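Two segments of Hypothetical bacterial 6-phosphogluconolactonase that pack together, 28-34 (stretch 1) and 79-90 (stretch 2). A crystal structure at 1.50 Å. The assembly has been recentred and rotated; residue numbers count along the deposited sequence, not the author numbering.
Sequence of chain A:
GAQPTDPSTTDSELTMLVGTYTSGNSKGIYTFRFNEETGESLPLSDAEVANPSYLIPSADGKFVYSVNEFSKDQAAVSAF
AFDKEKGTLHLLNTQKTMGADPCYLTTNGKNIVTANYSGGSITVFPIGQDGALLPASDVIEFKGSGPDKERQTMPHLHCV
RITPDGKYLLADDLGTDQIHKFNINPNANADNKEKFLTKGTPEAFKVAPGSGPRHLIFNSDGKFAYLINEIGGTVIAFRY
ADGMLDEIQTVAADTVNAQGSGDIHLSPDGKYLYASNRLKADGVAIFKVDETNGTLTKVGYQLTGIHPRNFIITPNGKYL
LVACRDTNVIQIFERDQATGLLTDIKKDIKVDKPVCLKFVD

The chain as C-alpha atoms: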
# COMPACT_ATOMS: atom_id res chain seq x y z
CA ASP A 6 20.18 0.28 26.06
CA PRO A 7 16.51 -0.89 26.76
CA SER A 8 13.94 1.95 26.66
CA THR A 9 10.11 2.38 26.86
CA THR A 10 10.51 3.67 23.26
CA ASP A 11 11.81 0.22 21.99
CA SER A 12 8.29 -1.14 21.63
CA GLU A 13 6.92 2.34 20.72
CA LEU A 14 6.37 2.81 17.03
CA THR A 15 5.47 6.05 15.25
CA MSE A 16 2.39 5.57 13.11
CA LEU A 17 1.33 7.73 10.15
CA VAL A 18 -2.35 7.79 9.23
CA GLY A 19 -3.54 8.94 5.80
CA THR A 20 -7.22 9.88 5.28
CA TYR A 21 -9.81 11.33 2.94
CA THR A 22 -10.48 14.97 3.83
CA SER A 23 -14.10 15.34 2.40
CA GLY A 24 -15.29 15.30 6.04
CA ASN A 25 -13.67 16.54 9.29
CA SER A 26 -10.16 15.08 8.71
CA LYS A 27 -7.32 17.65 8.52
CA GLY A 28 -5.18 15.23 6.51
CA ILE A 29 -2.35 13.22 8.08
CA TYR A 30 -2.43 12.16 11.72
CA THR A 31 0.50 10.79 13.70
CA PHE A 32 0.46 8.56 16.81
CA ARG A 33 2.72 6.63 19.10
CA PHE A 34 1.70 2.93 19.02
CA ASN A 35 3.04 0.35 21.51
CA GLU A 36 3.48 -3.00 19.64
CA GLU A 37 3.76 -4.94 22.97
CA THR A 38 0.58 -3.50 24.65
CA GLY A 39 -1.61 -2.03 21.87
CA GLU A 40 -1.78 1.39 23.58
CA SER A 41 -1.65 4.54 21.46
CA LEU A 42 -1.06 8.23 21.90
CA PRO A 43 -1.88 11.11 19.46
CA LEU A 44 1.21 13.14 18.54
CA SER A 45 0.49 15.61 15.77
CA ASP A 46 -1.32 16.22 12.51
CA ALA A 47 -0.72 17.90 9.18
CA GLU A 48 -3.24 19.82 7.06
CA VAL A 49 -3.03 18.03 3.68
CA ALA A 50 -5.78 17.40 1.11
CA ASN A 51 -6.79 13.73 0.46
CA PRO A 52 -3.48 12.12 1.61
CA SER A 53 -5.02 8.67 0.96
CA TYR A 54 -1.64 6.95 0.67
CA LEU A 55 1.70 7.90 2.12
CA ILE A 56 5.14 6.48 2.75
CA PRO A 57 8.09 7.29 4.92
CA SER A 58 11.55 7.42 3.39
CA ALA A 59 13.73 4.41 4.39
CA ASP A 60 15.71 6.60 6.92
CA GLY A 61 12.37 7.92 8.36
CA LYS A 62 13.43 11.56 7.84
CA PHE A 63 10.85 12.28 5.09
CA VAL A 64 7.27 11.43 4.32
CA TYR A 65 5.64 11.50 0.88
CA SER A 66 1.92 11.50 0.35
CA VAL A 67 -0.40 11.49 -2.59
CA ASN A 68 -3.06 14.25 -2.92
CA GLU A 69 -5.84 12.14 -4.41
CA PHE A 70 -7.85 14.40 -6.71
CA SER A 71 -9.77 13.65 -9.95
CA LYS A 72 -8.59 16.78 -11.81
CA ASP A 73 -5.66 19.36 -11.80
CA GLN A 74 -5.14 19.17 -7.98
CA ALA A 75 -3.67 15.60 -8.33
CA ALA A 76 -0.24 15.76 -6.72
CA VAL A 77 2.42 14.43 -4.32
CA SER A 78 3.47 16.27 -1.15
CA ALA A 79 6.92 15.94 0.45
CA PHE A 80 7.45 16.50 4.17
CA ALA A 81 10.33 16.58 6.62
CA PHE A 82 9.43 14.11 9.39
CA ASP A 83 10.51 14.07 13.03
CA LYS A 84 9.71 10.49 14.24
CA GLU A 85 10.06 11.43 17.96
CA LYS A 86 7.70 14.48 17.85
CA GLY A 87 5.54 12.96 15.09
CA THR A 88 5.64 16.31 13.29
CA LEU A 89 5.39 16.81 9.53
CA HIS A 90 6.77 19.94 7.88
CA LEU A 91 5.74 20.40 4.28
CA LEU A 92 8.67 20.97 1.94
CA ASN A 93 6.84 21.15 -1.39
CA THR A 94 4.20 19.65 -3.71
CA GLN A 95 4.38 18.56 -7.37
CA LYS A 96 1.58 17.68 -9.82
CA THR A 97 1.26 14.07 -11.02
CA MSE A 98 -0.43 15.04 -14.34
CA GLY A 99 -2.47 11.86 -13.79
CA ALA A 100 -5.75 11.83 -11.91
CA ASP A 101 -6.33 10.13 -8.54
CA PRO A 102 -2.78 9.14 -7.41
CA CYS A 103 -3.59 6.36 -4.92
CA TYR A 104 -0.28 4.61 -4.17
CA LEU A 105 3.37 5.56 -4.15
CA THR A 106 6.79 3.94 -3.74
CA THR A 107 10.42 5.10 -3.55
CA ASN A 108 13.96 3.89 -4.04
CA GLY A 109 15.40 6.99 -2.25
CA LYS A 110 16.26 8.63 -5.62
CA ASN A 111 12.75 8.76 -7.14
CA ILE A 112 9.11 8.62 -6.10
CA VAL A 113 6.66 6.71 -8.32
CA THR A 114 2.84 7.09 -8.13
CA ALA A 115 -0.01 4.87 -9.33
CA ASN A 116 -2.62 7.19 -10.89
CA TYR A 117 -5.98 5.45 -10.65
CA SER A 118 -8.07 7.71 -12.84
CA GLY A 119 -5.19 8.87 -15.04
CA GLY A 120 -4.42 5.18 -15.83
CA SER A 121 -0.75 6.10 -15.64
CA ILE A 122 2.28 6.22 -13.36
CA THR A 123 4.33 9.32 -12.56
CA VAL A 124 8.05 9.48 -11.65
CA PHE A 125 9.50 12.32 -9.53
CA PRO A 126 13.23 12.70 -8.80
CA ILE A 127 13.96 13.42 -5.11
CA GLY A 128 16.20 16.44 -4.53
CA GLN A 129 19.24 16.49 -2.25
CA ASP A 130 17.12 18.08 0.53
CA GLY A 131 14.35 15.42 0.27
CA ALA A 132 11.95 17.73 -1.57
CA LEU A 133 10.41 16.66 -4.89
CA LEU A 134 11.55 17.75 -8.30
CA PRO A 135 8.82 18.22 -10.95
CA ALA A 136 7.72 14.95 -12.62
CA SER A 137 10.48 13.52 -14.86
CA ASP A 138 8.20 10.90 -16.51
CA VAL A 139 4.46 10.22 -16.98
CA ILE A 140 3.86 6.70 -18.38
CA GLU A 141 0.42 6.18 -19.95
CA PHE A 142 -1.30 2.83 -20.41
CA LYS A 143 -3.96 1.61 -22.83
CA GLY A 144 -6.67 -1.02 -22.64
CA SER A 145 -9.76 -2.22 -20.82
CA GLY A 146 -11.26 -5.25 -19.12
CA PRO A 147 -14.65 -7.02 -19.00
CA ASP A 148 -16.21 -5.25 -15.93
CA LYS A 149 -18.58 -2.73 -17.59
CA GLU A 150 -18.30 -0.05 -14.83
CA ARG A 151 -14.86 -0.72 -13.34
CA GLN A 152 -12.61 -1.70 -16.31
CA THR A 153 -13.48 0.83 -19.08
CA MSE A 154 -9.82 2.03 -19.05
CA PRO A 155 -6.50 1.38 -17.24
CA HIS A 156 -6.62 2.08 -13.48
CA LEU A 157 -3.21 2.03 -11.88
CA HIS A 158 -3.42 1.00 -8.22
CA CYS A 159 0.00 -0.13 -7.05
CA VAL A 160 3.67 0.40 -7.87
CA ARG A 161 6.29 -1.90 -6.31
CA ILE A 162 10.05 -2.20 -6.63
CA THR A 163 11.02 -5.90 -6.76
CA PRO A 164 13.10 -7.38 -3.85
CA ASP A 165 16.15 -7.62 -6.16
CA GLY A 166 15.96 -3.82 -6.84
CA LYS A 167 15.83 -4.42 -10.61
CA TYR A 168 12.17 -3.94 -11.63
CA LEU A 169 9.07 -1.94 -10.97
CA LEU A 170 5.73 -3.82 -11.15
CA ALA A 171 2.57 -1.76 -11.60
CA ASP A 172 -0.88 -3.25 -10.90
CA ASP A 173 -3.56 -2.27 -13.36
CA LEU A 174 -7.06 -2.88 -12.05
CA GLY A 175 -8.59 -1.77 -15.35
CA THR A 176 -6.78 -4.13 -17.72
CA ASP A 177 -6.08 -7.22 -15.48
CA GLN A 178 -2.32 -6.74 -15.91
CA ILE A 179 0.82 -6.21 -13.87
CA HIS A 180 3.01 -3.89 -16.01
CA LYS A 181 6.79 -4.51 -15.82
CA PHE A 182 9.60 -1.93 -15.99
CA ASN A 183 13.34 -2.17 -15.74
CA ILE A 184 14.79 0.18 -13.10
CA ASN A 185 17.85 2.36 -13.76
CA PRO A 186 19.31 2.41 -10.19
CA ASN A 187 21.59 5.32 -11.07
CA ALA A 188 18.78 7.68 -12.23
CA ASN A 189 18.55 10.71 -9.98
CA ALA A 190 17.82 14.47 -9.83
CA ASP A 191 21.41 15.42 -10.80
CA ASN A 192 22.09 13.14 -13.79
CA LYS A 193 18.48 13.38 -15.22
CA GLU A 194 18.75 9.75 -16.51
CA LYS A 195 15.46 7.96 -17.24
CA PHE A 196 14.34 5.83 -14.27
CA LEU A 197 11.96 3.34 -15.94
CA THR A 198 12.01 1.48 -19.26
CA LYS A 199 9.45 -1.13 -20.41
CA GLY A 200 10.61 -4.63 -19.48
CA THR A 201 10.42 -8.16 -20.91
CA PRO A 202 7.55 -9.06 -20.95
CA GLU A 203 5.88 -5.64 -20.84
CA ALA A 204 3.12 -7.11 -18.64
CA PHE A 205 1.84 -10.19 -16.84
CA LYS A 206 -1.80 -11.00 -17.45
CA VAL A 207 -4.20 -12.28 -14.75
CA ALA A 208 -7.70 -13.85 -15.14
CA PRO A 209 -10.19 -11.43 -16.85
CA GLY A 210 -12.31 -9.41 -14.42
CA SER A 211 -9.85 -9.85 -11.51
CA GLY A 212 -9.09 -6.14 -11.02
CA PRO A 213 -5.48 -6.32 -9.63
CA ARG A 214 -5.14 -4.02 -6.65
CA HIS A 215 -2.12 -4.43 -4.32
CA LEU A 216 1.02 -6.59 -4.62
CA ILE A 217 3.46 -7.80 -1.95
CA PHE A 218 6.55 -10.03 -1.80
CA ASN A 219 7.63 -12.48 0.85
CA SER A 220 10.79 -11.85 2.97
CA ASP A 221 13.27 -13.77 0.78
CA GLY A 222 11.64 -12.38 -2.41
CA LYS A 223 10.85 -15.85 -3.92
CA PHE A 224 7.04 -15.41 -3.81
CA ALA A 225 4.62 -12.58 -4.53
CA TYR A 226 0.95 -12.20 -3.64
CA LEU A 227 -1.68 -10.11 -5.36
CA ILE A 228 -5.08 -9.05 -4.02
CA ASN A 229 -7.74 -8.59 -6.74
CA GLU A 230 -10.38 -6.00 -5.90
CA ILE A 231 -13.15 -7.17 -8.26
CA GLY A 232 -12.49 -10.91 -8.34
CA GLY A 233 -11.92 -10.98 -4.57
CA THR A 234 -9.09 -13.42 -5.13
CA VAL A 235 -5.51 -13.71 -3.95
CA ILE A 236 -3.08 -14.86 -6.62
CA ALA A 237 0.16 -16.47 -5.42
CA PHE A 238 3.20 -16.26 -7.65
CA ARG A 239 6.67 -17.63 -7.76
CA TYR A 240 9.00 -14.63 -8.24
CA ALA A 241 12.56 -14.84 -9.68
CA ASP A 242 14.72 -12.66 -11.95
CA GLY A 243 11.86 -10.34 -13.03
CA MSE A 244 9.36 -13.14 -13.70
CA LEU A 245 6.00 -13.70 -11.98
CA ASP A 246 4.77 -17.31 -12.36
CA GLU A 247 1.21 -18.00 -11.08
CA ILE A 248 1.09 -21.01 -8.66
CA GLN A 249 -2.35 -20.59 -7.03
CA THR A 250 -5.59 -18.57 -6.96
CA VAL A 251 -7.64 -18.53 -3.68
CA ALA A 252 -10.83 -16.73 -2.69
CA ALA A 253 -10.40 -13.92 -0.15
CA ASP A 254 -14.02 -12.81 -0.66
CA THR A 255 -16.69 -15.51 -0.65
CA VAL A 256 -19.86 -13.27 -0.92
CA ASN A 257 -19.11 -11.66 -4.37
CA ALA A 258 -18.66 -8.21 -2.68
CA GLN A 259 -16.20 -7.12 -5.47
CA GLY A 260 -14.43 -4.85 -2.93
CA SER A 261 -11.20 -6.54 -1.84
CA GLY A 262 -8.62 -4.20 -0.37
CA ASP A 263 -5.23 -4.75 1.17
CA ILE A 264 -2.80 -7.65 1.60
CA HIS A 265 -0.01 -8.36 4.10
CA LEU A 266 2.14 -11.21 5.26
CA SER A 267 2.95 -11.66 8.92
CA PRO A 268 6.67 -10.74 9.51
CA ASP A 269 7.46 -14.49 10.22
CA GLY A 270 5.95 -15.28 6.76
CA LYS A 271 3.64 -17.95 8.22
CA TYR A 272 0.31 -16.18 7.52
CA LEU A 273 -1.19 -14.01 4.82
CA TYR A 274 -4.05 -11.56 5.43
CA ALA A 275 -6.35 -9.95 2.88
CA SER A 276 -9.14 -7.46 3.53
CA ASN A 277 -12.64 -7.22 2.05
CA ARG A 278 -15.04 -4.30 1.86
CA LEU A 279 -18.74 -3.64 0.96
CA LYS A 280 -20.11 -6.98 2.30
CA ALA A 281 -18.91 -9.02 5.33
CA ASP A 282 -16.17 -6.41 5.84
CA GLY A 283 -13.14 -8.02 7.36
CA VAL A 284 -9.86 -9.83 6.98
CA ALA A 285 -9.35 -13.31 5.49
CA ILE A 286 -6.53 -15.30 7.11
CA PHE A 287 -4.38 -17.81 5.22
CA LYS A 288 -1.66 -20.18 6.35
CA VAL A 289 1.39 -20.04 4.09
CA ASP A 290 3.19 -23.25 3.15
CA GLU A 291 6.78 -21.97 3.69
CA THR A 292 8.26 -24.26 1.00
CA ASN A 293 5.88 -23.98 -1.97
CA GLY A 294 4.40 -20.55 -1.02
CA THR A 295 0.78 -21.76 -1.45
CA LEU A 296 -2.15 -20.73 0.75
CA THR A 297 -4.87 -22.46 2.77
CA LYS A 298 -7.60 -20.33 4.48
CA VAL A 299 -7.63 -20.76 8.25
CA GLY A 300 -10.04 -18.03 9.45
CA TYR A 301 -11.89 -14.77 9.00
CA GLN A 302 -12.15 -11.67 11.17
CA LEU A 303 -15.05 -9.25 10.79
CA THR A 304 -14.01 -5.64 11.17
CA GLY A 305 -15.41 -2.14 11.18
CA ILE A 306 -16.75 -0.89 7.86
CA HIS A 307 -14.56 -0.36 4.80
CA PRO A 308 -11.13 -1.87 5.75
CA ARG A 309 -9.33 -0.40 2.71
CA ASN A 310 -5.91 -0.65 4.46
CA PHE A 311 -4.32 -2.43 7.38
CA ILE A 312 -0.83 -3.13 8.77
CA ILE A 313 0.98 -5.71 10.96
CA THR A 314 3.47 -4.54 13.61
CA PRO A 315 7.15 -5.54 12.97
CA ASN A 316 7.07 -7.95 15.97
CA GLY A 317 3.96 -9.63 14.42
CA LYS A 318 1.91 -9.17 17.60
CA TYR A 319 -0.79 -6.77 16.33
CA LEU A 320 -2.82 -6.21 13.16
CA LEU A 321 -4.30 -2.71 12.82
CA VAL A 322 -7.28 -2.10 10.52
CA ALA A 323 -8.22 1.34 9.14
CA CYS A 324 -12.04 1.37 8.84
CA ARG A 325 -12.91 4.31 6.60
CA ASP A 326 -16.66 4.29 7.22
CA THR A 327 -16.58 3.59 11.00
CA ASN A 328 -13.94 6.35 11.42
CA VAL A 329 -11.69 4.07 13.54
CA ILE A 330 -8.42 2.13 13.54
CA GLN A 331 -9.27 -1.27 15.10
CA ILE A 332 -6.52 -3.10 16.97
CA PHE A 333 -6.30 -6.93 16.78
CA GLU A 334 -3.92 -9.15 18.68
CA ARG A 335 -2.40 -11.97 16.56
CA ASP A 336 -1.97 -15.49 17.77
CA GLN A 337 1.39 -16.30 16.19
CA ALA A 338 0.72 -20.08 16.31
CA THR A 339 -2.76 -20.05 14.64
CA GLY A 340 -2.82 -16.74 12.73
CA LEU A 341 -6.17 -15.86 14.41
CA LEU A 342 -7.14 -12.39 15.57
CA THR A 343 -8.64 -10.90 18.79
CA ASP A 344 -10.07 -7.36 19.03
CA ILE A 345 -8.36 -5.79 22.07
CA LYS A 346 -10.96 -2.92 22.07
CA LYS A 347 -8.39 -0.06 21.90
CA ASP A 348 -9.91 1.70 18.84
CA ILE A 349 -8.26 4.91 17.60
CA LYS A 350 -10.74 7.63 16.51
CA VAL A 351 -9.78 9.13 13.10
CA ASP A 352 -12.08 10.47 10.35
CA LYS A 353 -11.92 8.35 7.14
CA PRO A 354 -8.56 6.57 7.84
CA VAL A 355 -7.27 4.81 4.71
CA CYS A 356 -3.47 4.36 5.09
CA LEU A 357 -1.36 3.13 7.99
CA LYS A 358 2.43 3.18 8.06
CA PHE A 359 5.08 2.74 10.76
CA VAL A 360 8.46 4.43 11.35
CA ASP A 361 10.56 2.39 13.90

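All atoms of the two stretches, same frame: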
# COMPACT_ATOMS: atom_id res chain seq x y z
N GLY A 28 -6.10 15.84 7.46
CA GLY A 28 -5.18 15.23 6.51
C GLY A 28 -4.43 14.06 7.09
O GLY A 28 -4.91 12.93 7.04
N ILE A 29 -3.19 14.31 7.53
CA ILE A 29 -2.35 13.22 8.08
C ILE A 29 -2.32 13.34 9.59
O ILE A 29 -2.06 14.42 10.11
CB ILE A 29 -0.90 13.25 7.51
CG1 ILE A 29 -0.91 13.09 5.99
CG2 ILE A 29 -0.04 12.15 8.14
CD1 ILE A 29 0.45 13.39 5.33
N TYR A 30 -2.48 12.21 10.27
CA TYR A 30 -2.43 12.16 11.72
C TYR A 30 -1.30 11.24 12.13
O TYR A 30 -1.05 10.23 11.46
CB TYR A 30 -3.76 11.67 12.29
CG TYR A 30 -4.90 12.63 12.06
CD1 TYR A 30 -5.66 12.58 10.89
CD2 TYR A 30 -5.20 13.63 12.99
CE1 TYR A 30 -6.68 13.49 10.65
CE2 TYR A 30 -6.22 14.56 12.75
CZ TYR A 30 -6.97 14.46 11.59
OH TYR A 30 -7.98 15.36 11.33
N THR A 31 -0.60 11.61 13.20
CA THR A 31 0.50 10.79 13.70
C THR A 31 0.23 10.38 15.15
O THR A 31 -0.40 11.13 15.91
CB THR A 31 1.84 11.47 13.57
OG1 THR A 31 1.81 12.68 14.31
CG2 THR A 31 2.22 11.75 12.11
N PHE A 32 0.69 9.18 15.50
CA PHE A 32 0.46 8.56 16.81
C PHE A 32 1.66 7.77 17.27
O PHE A 32 2.41 7.26 16.44
CB PHE A 32 -0.75 7.55 16.74
CG PHE A 32 -2.08 8.13 16.31
CD1 PHE A 32 -2.36 8.31 14.96
CD2 PHE A 32 -3.03 8.50 17.24
CE1 PHE A 32 -3.58 8.87 14.55
CE2 PHE A 32 -4.23 9.10 16.84
CZ PHE A 32 -4.50 9.26 15.49
N ARG A 33 1.79 7.60 18.58
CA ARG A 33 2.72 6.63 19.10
C ARG A 33 1.90 5.34 19.26
O ARG A 33 0.76 5.41 19.71
CB ARG A 33 3.34 7.06 20.44
CG ARG A 33 4.66 6.34 20.70
CD ARG A 33 5.80 6.94 19.88
NE ARG A 33 6.11 8.26 20.41
CZ ARG A 33 6.79 9.22 19.80
NH1 ARG A 33 7.24 9.05 18.56
NH2 ARG A 33 6.99 10.38 20.40
N PHE A 34 2.43 4.19 18.85
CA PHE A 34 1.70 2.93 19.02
C PHE A 34 2.62 1.91 19.68
O PHE A 34 3.70 1.62 19.14
CB PHE A 34 1.14 2.39 17.67
CG PHE A 34 0.38 1.10 17.87
CD1 PHE A 34 -0.95 1.11 18.31
CD2 PHE A 34 0.99 -0.13 17.69
CE1 PHE A 34 -1.64 -0.08 18.55
CE2 PHE A 34 0.29 -1.33 17.91
CZ PHE A 34 -1.02 -1.29 18.35
N ALA A 79 5.71 16.39 -0.24
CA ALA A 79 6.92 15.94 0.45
C ALA A 79 7.04 16.67 1.76
O ALA A 79 6.91 17.90 1.79
CB ALA A 79 8.14 16.21 -0.41
N PHE A 80 7.33 15.94 2.83
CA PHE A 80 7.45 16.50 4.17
C PHE A 80 8.72 16.09 4.87
O PHE A 80 9.16 14.95 4.70
CB PHE A 80 6.31 15.98 5.07
CG PHE A 80 4.90 16.20 4.58
CD1 PHE A 80 4.31 15.31 3.68
CD2 PHE A 80 4.15 17.28 5.05
CE1 PHE A 80 3.02 15.50 3.24
CE2 PHE A 80 2.85 17.48 4.58
CZ PHE A 80 2.30 16.60 3.67
N ALA A 81 9.29 16.98 5.69
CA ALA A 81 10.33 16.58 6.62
C ALA A 81 9.60 15.95 7.82
O ALA A 81 8.59 16.50 8.28
CB ALA A 81 11.16 17.76 7.06
N PHE A 82 10.08 14.81 8.29
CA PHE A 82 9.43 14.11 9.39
C PHE A 82 10.34 13.98 10.58
O PHE A 82 11.53 13.68 10.45
CB PHE A 82 8.96 12.71 8.91
CG PHE A 82 8.16 11.95 9.95
CD1 PHE A 82 6.98 12.48 10.47
CD2 PHE A 82 8.53 10.67 10.34
CE1 PHE A 82 6.23 11.77 11.41
CE2 PHE A 82 7.77 9.96 11.26
CZ PHE A 82 6.63 10.51 11.79
N ASP A 83 9.79 14.24 11.77
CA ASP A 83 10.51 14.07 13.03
C ASP A 83 9.77 12.96 13.77
O ASP A 83 8.68 13.19 14.29
CB ASP A 83 10.59 15.39 13.80
CG ASP A 83 11.33 15.29 15.13
OD1 ASP A 83 11.26 14.22 15.78
OD2 ASP A 83 11.95 16.29 15.53
N LYS A 84 10.30 11.73 13.71
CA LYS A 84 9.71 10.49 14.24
C LYS A 84 9.40 10.57 15.75
O LYS A 84 8.40 10.01 16.19
CB LYS A 84 10.65 9.31 13.89
CG LYS A 84 10.70 8.11 14.80
CD LYS A 84 12.12 7.57 14.83
N GLU A 85 10.24 11.29 16.51
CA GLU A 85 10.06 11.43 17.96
C GLU A 85 8.89 12.36 18.31
O GLU A 85 8.14 12.07 19.24
CB GLU A 85 11.35 11.96 18.60
CG GLU A 85 12.51 10.97 18.56
N LYS A 86 8.77 13.50 17.62
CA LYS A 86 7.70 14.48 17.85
C LYS A 86 6.45 14.15 17.04
O LYS A 86 5.36 14.64 17.36
CB LYS A 86 8.17 15.90 17.51
CG LYS A 86 9.26 16.40 18.44
CD LYS A 86 9.93 17.64 17.91
CE LYS A 86 11.14 18.02 18.73
NZ LYS A 86 12.28 17.07 18.53
N GLY A 87 6.62 13.34 15.99
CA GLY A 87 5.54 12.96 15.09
C GLY A 87 5.12 14.12 14.21
O GLY A 87 4.01 14.10 13.67
N THR A 88 5.99 15.11 14.03
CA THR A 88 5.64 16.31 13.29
C THR A 88 6.02 16.19 11.84
O THR A 88 7.05 15.59 11.52
CB THR A 88 6.30 17.57 13.90
OG1 THR A 88 7.70 17.34 13.99
CG2 THR A 88 5.71 17.92 15.27
N LEU A 89 5.18 16.76 10.97
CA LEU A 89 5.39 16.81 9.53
C LEU A 89 5.53 18.25 9.10
O LEU A 89 4.70 19.08 9.48
CB LEU A 89 4.21 16.17 8.80
CG LEU A 89 4.14 14.67 8.93
CD1 LEU A 89 2.71 14.17 8.74
CD2 LEU A 89 5.08 14.00 7.97
N HIS A 90 6.58 18.57 8.35
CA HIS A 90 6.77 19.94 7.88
C HIS A 90 6.84 19.91 6.40
O HIS A 90 7.82 19.40 5.85
CB HIS A 90 8.03 20.61 8.48
CG HIS A 90 7.88 20.98 9.93
ND1 HIS A 90 8.07 20.06 10.92
CD2 HIS A 90 7.57 22.18 10.49
CE1 HIS A 90 7.87 20.70 12.06
NE2 HIS A 90 7.58 21.99 11.85

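Arg33 and Thr31, on a single strand (28-34), bond to backbone carbonyls in the turn of a β-hairpin (79-90). The Arg33 guanidinium meets the turn with its edge, the two acceptor oxygens lying near its plane; positively charged, it presents N-H groups to carbonyl oxygens, which are good acceptors. Arg33 NH2 donates to Glu85 O in a nearly linear, very short hydrogen bond (2.4 Å), and Arg33 NH1 donates to Lys84 O at 2.8 Å; a weak bond from Arg33 NH1 to Glu85 O (3.2 Å) completes the group. The CA-to-CB bond of Arg33 points sideways, but chi2 and chi3, both p, fold the chain so that its end reaches the carbonyls. Two residues earlier, Thr31 OG1 donates to Gly87 O at 2.7 Å, where the backbones approach to 5.7 Å between Thr31 CA and Gly87 CA. Gly87 has positive phi (72°), which favours glycine, and a CB here would lie 3.0 Å from Thr31 OG1, a clash. No backbone-to-backbone hydrogen bond joins the stretches; the hairpin's own ladder is internal, with Ala81 N to His90 O at 2.8 Å and His90 N to Ala81 O at 2.9 Å. Asp83 bonds across the turn: its O accepts from Gly87 N (2.7 Å), its OD1 from Lys86 N (3.2 Å), and its OD2 forms a salt bridge with Lys86 NZ (3.1 Å). Beyond the polar contacts the packing becomes apolar. Ile29 and Thr31 point toward the hairpin, while Tyr30 and Phe32 point away, in the usual alternation of a strand. Ile29 CG2 packs on Leu89 CD1 at 3.5 Å, and Ile29 CD1 approaches Phe80 CE1 obliquely at 3.9 Å. Thr31 serves both chemistries: its hydroxyl bonds to the turn while its methyl, CG2, lies 4.1 Å from Phe82 CE1 and 4.2 Å from Leu89 CD1. The contact buries 326 Å² over both sides.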